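Side-chain contact in SPbeta prophage-derived uncharacterized protein YopT (Bacillus subtilis, PDB 2DLB), which is of unknown function, forms a homodimer and is encoded by the SPbeta prophage carried in the Bacillus subtilis genome: residues A[18-23]-A[27-32]. Sequence-based numbering, arbitrary orientation.
Sequences NKADSP and ETLVTR
The amide of Asn18 points from the end of strand 3-19 at the helix, and its ND2, which also has a hydrogen-bond partner just outside the two segments, packs in van der Waals contact against CG2 of Val30 at 3.6 Å and CB of Leu29 at 3.8 Å. Asn18 and Val30 cross at roughly a right angle, whereas the Leu29 side chain runs at a slant to that of Asn18. A chi1 of 61° tucks CG between the backbone N and the carbonyl carbon, and OD1 reaches Ser26 OG in a hydrogen bond. Asparagine suits the spot, bonding to the helix while lying against the aliphatic parts of Val30 and Leu29.

CD1 of Leu29 lies 3.7 Å from Lys19 O and 4.4 Å from Ala20 CB, a loose apolar contact for which alanine offers a single methyl. Glu27 N donates the helical hydrogen bond to Pro23 O, 2.9 Å. Beyond CG the Glu27 chain is extended, and OE2 bonds to Thr67 OG1 of strand 52-69. Proline's missing N-H costs nothing in the first helical turn, where no earlier helical carbonyl awaits it; Ser22, the N-cap, bonds through OG to Val25 N. The arrangement is a short beta-to-alpha connection with a serine N-cap, beside the antiparallel ladder that Asn18 and Lys19 form with the second subunit.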
loop_
_atom_site.group_PDB
_atom_site.type_symbol
_atom_site.label_atom_id
_atom_site.label_comp_id
_atom_site.label_asym_id
_atom_site.label_seq_id
_atom_site.Cartn_x
_atom_site.Cartn_y
_atom_site.Cartn_z
ATOM N N ASN A 18 8.507 -12.559 12.380
ATOM C CA ASN A 18 8.518 -12.340 13.836
ATOM C C ASN A 18 8.870 -13.648 14.525
ATOM O O ASN A 18 9.161 -14.630 13.851
ATOM C CB ASN A 18 7.221 -11.723 14.318
ATOM C CG ASN A 18 5.979 -12.583 14.064
ATOM O OD1 ASN A 18 6.086 -13.796 13.974
ATOM N ND2 ASN A 18 4.834 -11.953 13.964
ATOM N N LYS A 19 8.911 -13.619 15.834
ATOM C CA LYS A 19 9.206 -14.755 16.681
ATOM C C LYS A 19 7.963 -15.003 17.535
ATOM O O LYS A 19 7.333 -14.055 18.039
ATOM C CB LYS A 19 10.456 -14.492 17.507
ATOM C CG LYS A 19 11.738 -14.368 16.699
ATOM C CD LYS A 19 13.031 -14.547 17.475
ATOM C CE LYS A 19 14.254 -14.295 16.604
ATOM N NZ LYS A 19 15.428 -13.767 17.367
ATOM N N ALA A 20 7.611 -16.274 17.678
ATOM C CA ALA A 20 6.448 -16.633 18.440
ATOM C C ALA A 20 6.463 -18.132 18.743
ATOM O O ALA A 20 7.180 -18.913 18.092
ATOM C CB ALA A 20 5.134 -16.302 17.681
ATOM N N ASP A 21 5.677 -18.570 19.690
ATOM C CA ASP A 21 5.631 -19.999 20.034
ATOM C C ASP A 21 4.662 -20.804 19.194
ATOM O O ASP A 21 4.578 -22.022 19.338
ATOM C CB ASP A 21 5.283 -20.180 21.524
ATOM C CG ASP A 21 3.785 -20.099 21.734
ATOM O OD1 ASP A 21 3.217 -19.218 21.043
ATOM O OD2 ASP A 21 3.231 -20.891 22.548
ATOM N N SER A 22 3.900 -20.186 18.303
ATOM C CA SER A 22 2.959 -20.838 17.397
ATOM C C SER A 22 2.646 -19.895 16.254
ATOM O O SER A 22 2.817 -18.692 16.371
ATOM C CB SER A 22 1.688 -21.175 18.155
ATOM O OG SER A 22 1.034 -19.943 18.536
ATOM N N PRO A 23 2.136 -20.433 15.151
ATOM C CA PRO A 23 1.679 -19.529 14.076
ATOM C C PRO A 23 0.495 -18.688 14.490
ATOM O O PRO A 23 0.313 -17.577 13.994
ATOM C CB PRO A 23 1.388 -20.490 12.909
ATOM C CG PRO A 23 1.016 -21.791 13.587
ATOM C CD PRO A 23 1.997 -21.848 14.745
ATOM N N GLU A 27 0.396 -14.715 13.998
ATOM C CA GLU A 27 -0.696 -13.996 13.350
ATOM C C GLU A 27 -1.320 -12.909 14.213
ATOM O O GLU A 27 -1.650 -11.816 13.722
ATOM C CB GLU A 27 -1.775 -14.960 12.806
ATOM C CG GLU A 27 -1.299 -15.800 11.646
ATOM C CD GLU A 27 -2.342 -16.634 10.940
ATOM O OE1 GLU A 27 -3.451 -16.767 11.484
ATOM O OE2 GLU A 27 -2.047 -17.187 9.846
ATOM N N THR A 28 -1.514 -13.181 15.513
ATOM C CA THR A 28 -2.039 -12.144 16.410
ATOM C C THR A 28 -1.125 -10.940 16.431
ATOM O O THR A 28 -1.608 -9.787 16.434
ATOM C CB THR A 28 -2.186 -12.775 17.813
ATOM O OG1 THR A 28 -3.143 -13.843 17.744
ATOM C CG2 THR A 28 -2.639 -11.738 18.801
ATOM N N LEU A 29 0.193 -11.143 16.444
ATOM C CA LEU A 29 1.158 -10.044 16.461
ATOM C C LEU A 29 1.039 -9.203 15.180
ATOM O O LEU A 29 0.982 -7.981 15.248
ATOM C CB LEU A 29 2.571 -10.586 16.656
ATOM C CG LEU A 29 2.967 -11.209 17.999
ATOM C CD1 LEU A 29 4.288 -11.970 17.917
ATOM C CD2 LEU A 29 3.132 -10.190 19.106
ATOM N N VAL A 30 1.031 -9.846 14.001
ATOM C CA VAL A 30 0.916 -9.150 12.739
ATOM C C VAL A 30 -0.420 -8.454 12.653
ATOM O O VAL A 30 -0.524 -7.315 12.153
ATOM C CB VAL A 30 1.068 -10.148 11.541
ATOM C CG1 VAL A 30 0.556 -9.588 10.235
ATOM C CG2 VAL A 30 2.539 -10.585 11.522
ATOM N N THR A 31 -1.503 -9.072 13.134
ATOM C CA THR A 31 -2.831 -8.462 13.089
ATOM C C THR A 31 -2.852 -7.167 13.877
ATOM O O THR A 31 -3.377 -6.156 13.429
ATOM C CB THR A 31 -3.884 -9.452 13.594
ATOM O OG1 THR A 31 -3.942 -10.557 12.661
ATOM C CG2 THR A 31 -5.255 -8.803 13.647
ATOM N N ARG A 32 -2.240 -7.128 15.052
ATOM C CA ARG A 32 -2.240 -5.896 15.851
ATOM C C ARG A 32 -1.563 -4.778 15.068
ATOM O O ARG A 32 -2.009 -3.626 15.034
ATOM C CB ARG A 32 -1.577 -6.161 17.205
ATOM C CG ARG A 32 -1.562 -5.081 18.260
ATOM C CD ARG A 32 -1.042 -5.574 19.604
ATOM N NE ARG A 32 -1.434 -4.794 20.764
ATOM C CZ ARG A 32 -0.794 -4.610 21.908
ATOM N NH1 ARG A 32 0.403 -5.165 22.118
ATOM N NH2 ARG A 32 -1.289 -3.863 22.897
#